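Local coordinates for protein thiosulfate reductase (Thermus thermophilus, PDB 2VPZ) that probably acts as a molybdenum- and iron-sulfur-dependent oxidoreductase that reduces sulfur compounds such as thiosulfate or polysulfide, at residues A[259-264]-A[341-346]; A[53-58]-A[506-511]. All blocks are in the same frame, centred on the assembly; numbering follows the deposited sequence.

Interaction 1: A[259-264]-A[341-346]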
loop_
_atom_site.group_PDB
_atom_site.type_symbol
_atom_site.label_atom_id
_atom_site.label_comp_id
_atom_site.label_asym_id
_atom_site.label_seq_id
_atom_site.Cartn_x
_atom_site.Cartn_y
_atom_site.Cartn_z
ATOM N N ALA A 259 19.550 -17.920 -32.271
ATOM C CA ALA A 259 20.861 -17.304 -31.963
ATOM C C ALA A 259 21.109 -17.192 -30.439
ATOM O O ALA A 259 22.248 -17.290 -29.965
ATOM C CB ALA A 259 21.005 -15.901 -32.623
ATOM N N LEU A 260 20.015 -16.957 -29.702
ATOM C CA LEU A 260 20.000 -16.841 -28.238
ATOM C C LEU A 260 20.155 -18.298 -27.675
ATOM O O LEU A 260 20.902 -18.535 -26.709
ATOM C CB LEU A 260 18.713 -16.119 -27.755
ATOM C CG LEU A 260 18.406 -15.630 -26.324
ATOM C CD1 LEU A 260 17.360 -16.537 -25.658
ATOM C CD2 LEU A 260 19.694 -15.547 -25.479
ATOM N N LEU A 261 19.497 -19.281 -28.280
ATOM C CA LEU A 261 19.651 -20.674 -27.832
ATOM C C LEU A 261 21.104 -21.194 -28.106
ATOM O O LEU A 261 21.714 -21.777 -27.218
ATOM C CB LEU A 261 18.574 -21.593 -28.451
ATOM C CG LEU A 261 17.159 -21.378 -27.862
ATOM C CD1 LEU A 261 16.070 -21.861 -28.841
ATOM C CD2 LEU A 261 17.038 -22.080 -26.495
ATOM N N LEU A 262 21.655 -20.964 -29.300
ATOM C CA LEU A 262 23.044 -21.383 -29.616
ATOM C C LEU A 262 24.103 -20.757 -28.661
ATOM O O LEU A 262 25.052 -21.437 -28.246
ATOM C CB LEU A 262 23.428 -21.062 -31.084
ATOM C CG LEU A 262 22.667 -21.796 -32.201
ATOM C CD1 LEU A 262 23.053 -21.229 -33.567
ATOM C CD2 LEU A 262 22.944 -23.308 -32.144
ATOM N N ALA A 263 23.936 -19.476 -28.321
ATOM C CA ALA A 263 24.850 -18.755 -27.409
ATOM C C ALA A 263 24.731 -19.229 -25.941
ATOM O O ALA A 263 25.655 -19.052 -25.143
ATOM C CB ALA A 263 24.648 -17.204 -27.501
ATOM N N TRP A 264 23.593 -19.805 -25.573
ATOM C CA TRP A 264 23.426 -20.362 -24.235
ATOM C C TRP A 264 24.097 -21.753 -24.245
ATOM O O TRP A 264 24.717 -22.161 -23.258
ATOM C CB TRP A 264 21.951 -20.482 -23.819
ATOM C CG TRP A 264 21.314 -19.208 -23.282
ATOM C CD1 TRP A 264 21.958 -18.075 -22.841
ATOM C CD2 TRP A 264 19.909 -18.947 -23.124
ATOM N NE1 TRP A 264 21.037 -17.137 -22.432
ATOM C CE2 TRP A 264 19.776 -17.643 -22.592
ATOM C CE3 TRP A 264 18.749 -19.694 -23.382
ATOM C CZ2 TRP A 264 18.516 -17.063 -22.311
ATOM C CZ3 TRP A 264 17.493 -19.128 -23.106
ATOM C CH2 TRP A 264 17.392 -17.819 -22.574
ATOM N N THR A 341 12.242 -26.466 -36.879
ATOM C CA THR A 341 12.751 -27.697 -36.234
ATOM C C THR A 341 14.146 -27.448 -35.624
ATOM O O THR A 341 14.493 -28.047 -34.609
ATOM C CB THR A 341 12.758 -28.950 -37.182
ATOM O OG1 THR A 341 11.476 -29.128 -37.774
ATOM C CG2 THR A 341 13.082 -30.216 -36.365
ATOM N N TYR A 342 14.929 -26.548 -36.218
ATOM C CA TYR A 342 16.226 -26.168 -35.660
ATOM C C TYR A 342 16.075 -25.465 -34.296
ATOM O O TYR A 342 16.758 -25.834 -33.334
ATOM C CB TYR A 342 16.992 -25.266 -36.625
ATOM C CG TYR A 342 17.650 -26.016 -37.761
ATOM C CD1 TYR A 342 17.855 -25.406 -38.996
ATOM C CD2 TYR A 342 18.104 -27.337 -37.588
ATOM C CE1 TYR A 342 18.499 -26.078 -40.045
ATOM C CE2 TYR A 342 18.755 -28.028 -38.635
ATOM C CZ TYR A 342 18.951 -27.385 -39.868
ATOM O OH TYR A 342 19.594 -28.006 -40.923
ATOM N N ARG A 343 15.199 -24.465 -34.193
ATOM C CA ARG A 343 15.018 -23.794 -32.902
ATOM C C ARG A 343 14.637 -24.820 -31.810
ATOM O O ARG A 343 15.249 -24.833 -30.739
ATOM C CB ARG A 343 13.977 -22.649 -32.936
ATOM C CG ARG A 343 13.670 -22.033 -31.540
ATOM C CD ARG A 343 12.479 -21.060 -31.557
ATOM N NE ARG A 343 11.210 -21.704 -31.887
ATOM C CZ ARG A 343 10.656 -21.766 -33.099
ATOM N NH1 ARG A 343 11.265 -21.212 -34.133
ATOM N NH2 ARG A 343 9.487 -22.385 -33.282
ATOM N N VAL A 344 13.670 -25.697 -32.060
ATOM C CA VAL A 344 13.313 -26.685 -31.037
ATOM C C VAL A 344 14.486 -27.645 -30.688
ATOM O O VAL A 344 14.735 -27.907 -29.508
ATOM C CB VAL A 344 12.011 -27.508 -31.400
ATOM C CG1 VAL A 344 11.550 -28.327 -30.167
ATOM C CG2 VAL A 344 10.871 -26.561 -31.888
ATOM N N MET A 345 15.217 -28.151 -31.684
ATOM C CA MET A 345 16.365 -29.044 -31.434
ATOM C C MET A 345 17.351 -28.401 -30.411
ATOM O O MET A 345 17.772 -29.053 -29.434
ATOM C CB MET A 345 17.096 -29.391 -32.754
ATOM C CG MET A 345 16.450 -30.491 -33.607
ATOM S SD MET A 345 17.042 -30.463 -35.320
ATOM C CE MET A 345 18.812 -30.481 -35.074
ATOM N N ALA A 346 17.679 -27.124 -30.637
ATOM C CA ALA A 346 18.567 -26.307 -29.793
ATOM C C ALA A 346 18.082 -26.127 -28.337
ATOM O O ALA A 346 18.891 -26.111 -27.395
ATOM C CB ALA A 346 18.785 -24.911 -30.436
#
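Leu261, on helix 257-270, meets helix 341-354 at two points, its root resting on Ala346 and its tip reaching Arg343. At the first, methylene CB of Leu261 lies 3.9 Å from the methyl CB of Ala346. Both CB atoms point toward the opposite helix, and the two backbones come nearest here, with Leu261 CA and Ala346 CA 6.1 Å apart. At the second, chi1 of -72° sets CG of Leu261 beside its own backbone N, and the CD1 branch lies 3.6 Å from CG of Arg343. The same methyl is also 3.6 Å from the carbonyl O of Arg343. Of its side chain, Arg343 presents CG to the leucine: this atom is anti to the backbone N, and a bend at chi3 (65°) turns the chain beyond it. Its guanidinium is engaged elsewhere, in a salt bridge to Asp340, a hydrogen bond to Asn334 O and a cation-pi contact with Trp336, with a bound molybdopterin guanine dinucleotide about 6 Å from the side chain. This is buried helix-helix packing in which an arginine's stem serves as apolar surface: no hydrogen bond crosses between the segments, and methyl and methylene groups supply the adhesion.

Interaction 2: A[53-58]-A[506-511]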
loop_
_atom_site.group_PDB
_atom_site.type_symbol
_atom_site.label_atom_id
_atom_site.label_comp_id
_atom_site.label_asym_id
_atom_site.label_seq_id
_atom_site.Cartn_x
_atom_site.Cartn_y
_atom_site.Cartn_z
ATOM N N ILE A 53 -14.967 -33.630 -16.729
ATOM C CA ILE A 53 -15.962 -32.768 -16.092
ATOM C C ILE A 53 -17.260 -33.479 -15.671
ATOM O O ILE A 53 -17.561 -34.580 -16.134
ATOM C CB ILE A 53 -16.405 -31.590 -17.074
ATOM C CG1 ILE A 53 -16.939 -32.141 -18.381
ATOM C CG2 ILE A 53 -15.226 -30.619 -17.327
ATOM C CD1 ILE A 53 -17.964 -31.300 -19.120
ATOM N N VAL A 54 -18.019 -32.867 -14.762
ATOM C CA VAL A 54 -19.332 -33.406 -14.369
ATOM C C VAL A 54 -20.325 -32.410 -15.018
ATOM O O VAL A 54 -20.088 -31.209 -14.924
ATOM C CB VAL A 54 -19.583 -33.405 -12.830
ATOM C CG1 VAL A 54 -21.036 -33.867 -12.552
ATOM C CG2 VAL A 54 -18.568 -34.303 -12.110
ATOM N N ALA A 55 -21.381 -32.895 -15.676
ATOM C CA ALA A 55 -22.391 -32.013 -16.277
ATOM C C ALA A 55 -23.704 -32.155 -15.503
ATOM O O ALA A 55 -24.156 -33.277 -15.254
ATOM C CB ALA A 55 -22.636 -32.349 -17.783
ATOM N N HIS A 56 -24.281 -31.020 -15.122
ATOM C CA HIS A 56 -25.521 -30.959 -14.377
ATOM C C HIS A 56 -26.673 -30.546 -15.309
ATOM O O HIS A 56 -26.749 -29.388 -15.735
ATOM C CB HIS A 56 -25.401 -29.951 -13.196
ATOM C CG HIS A 56 -24.270 -30.198 -12.258
ATOM N ND1 HIS A 56 -24.206 -31.281 -11.438
ATOM C CD2 HIS A 56 -23.151 -29.494 -12.020
ATOM C CE1 HIS A 56 -23.097 -31.247 -10.729
ATOM N NE2 HIS A 56 -22.433 -30.162 -11.064
ATOM N N ALA A 57 -27.542 -31.499 -15.634
ATOM C CA ALA A 57 -28.708 -31.221 -16.457
ATOM C C ALA A 57 -30.011 -31.271 -15.637
ATOM O O ALA A 57 -30.073 -31.926 -14.584
ATOM C CB ALA A 57 -28.801 -32.224 -17.657
ATOM N N VAL A 58 -31.016 -30.534 -16.108
ATOM C CA VAL A 58 -32.395 -30.486 -15.565
ATOM C C VAL A 58 -33.237 -30.680 -16.857
ATOM O O VAL A 58 -33.415 -29.744 -17.631
ATOM C CB VAL A 58 -32.761 -29.092 -14.905
ATOM C CG1 VAL A 58 -34.296 -29.008 -14.686
ATOM C CG2 VAL A 58 -32.005 -28.922 -13.566
ATOM N N THR A 506 -20.334 -39.732 -21.355
ATOM C CA THR A 506 -21.683 -40.278 -21.430
ATOM C C THR A 506 -22.685 -39.164 -21.793
ATOM O O THR A 506 -22.504 -38.012 -21.394
ATOM C CB THR A 506 -22.058 -40.898 -20.035
ATOM O OG1 THR A 506 -21.273 -42.068 -19.785
ATOM C CG2 THR A 506 -23.552 -41.216 -19.945
ATOM N N PRO A 507 -23.729 -39.480 -22.611
ATOM C CA PRO A 507 -24.646 -38.366 -22.904
ATOM C C PRO A 507 -25.248 -37.755 -21.613
ATOM O O PRO A 507 -25.474 -38.476 -20.632
ATOM C CB PRO A 507 -25.744 -38.990 -23.756
ATOM C CG PRO A 507 -25.130 -40.226 -24.392
ATOM C CD PRO A 507 -23.912 -40.605 -23.543
ATOM N N ALA A 508 -25.494 -36.446 -21.614
ATOM C CA ALA A 508 -26.164 -35.795 -20.480
ATOM C C ALA A 508 -27.680 -35.751 -20.813
ATOM O O ALA A 508 -28.514 -35.599 -19.917
ATOM C CB ALA A 508 -25.607 -34.348 -20.237
ATOM N N HIS A 509 -28.008 -35.921 -22.095
ATOM C CA HIS A 509 -29.395 -35.921 -22.622
ATOM C C HIS A 509 -29.347 -36.276 -24.129
ATOM O O HIS A 509 -28.267 -36.188 -24.707
ATOM C CB HIS A 509 -30.110 -34.538 -22.362
ATOM C CG HIS A 509 -29.671 -33.405 -23.241
ATOM N ND1 HIS A 509 -29.032 -32.300 -22.763
ATOM C CD2 HIS A 509 -29.852 -33.171 -24.552
ATOM C CE1 HIS A 509 -28.833 -31.430 -23.737
ATOM N NE2 HIS A 509 -29.325 -31.939 -24.845
ATOM N N GLU A 510 -30.459 -36.654 -24.759
ATOM C CA GLU A 510 -30.457 -37.003 -26.191
ATOM C C GLU A 510 -30.337 -35.877 -27.190
ATOM O O GLU A 510 -30.827 -34.753 -26.935
ATOM C CB GLU A 510 -31.669 -37.875 -26.635
ATOM C CG GLU A 510 -32.981 -37.740 -25.815
ATOM C CD GLU A 510 -34.193 -37.137 -26.585
ATOM O OE1 GLU A 510 -34.393 -37.493 -27.773
ATOM O OE2 GLU A 510 -34.951 -36.343 -25.962
ATOM N N PRO A 511 -29.681 -36.145 -28.358
ATOM C CA PRO A 511 -29.485 -35.159 -29.425
ATOM C C PRO A 511 -30.749 -34.302 -29.670
ATOM O O PRO A 511 -31.877 -34.740 -29.400
ATOM C CB PRO A 511 -29.101 -36.019 -30.617
ATOM C CG PRO A 511 -28.308 -37.161 -30.020
ATOM C CD PRO A 511 -28.979 -37.407 -28.652
#
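Ala508 rests against the central strand, 52-57, of the three-stranded antiparallel sheet in the [4Fe-4S] domain found in this molybdopterin oxidoreductase family. The contact illustrates how small side chains let a loop lie close to a sheet. Residues alternate along the strand, so Ala55 and Ala57 turn their methyls toward the loop 506-511, while His56 between them points to the other face. The packed part is Ala508 against Ala55 and Ala57, with Ala55 CB 4.3 Å from Ala508 CB. Val40 and Val62, on the two flanking strands, also touch the methyl of Ala508, which is thus met by all three strands. The loop is extended at Pro507 and His509 but bends between them at Ala508, whose psi is -18°. No hydrogen bond joins the two segments, and the strand spends its backbone bonds on its neighbours within the sheet.

Away from this patch the contact thins quickly. His509 directs its CB toward the strand, yet its ring ND1 stays 5.1 Å from Ala57 CB, and it packs instead on Asn60 and Tyr90; Glu510 is exposed. On the sheet's other face His56 is partly exposed and hydrogen-bonds through ND1 to Ser39 OG. The side chain of Ala55 is about 12 Å from the iron-sulfur cluster. The nearest approach between the two segments is made by the loop's carbonyl: Ala508 O lies 4.1 Å from Ala57 CB.

The two contacts share no secondary-structure element and lie on opposite sides of the chain's centre, their own centres about 47 Å apart. Interaction 1 joins two helices of the molybdopterin oxidoreductase part of the chain, and all its touching residues are buried. Interaction 2 ties a loop of the same part to the iron-sulfur domain's sheet, with one partly exposed partner and a smaller interface (104 against 166 Å²). In sequence, interaction 1 falls between the two segments of interaction 2, which are 448 residues apart. Neither has a hydrogen bond across it; both depend on alanine methyls, but only the helix pair adds a long leucine branch and the aliphatic root of a charged residue.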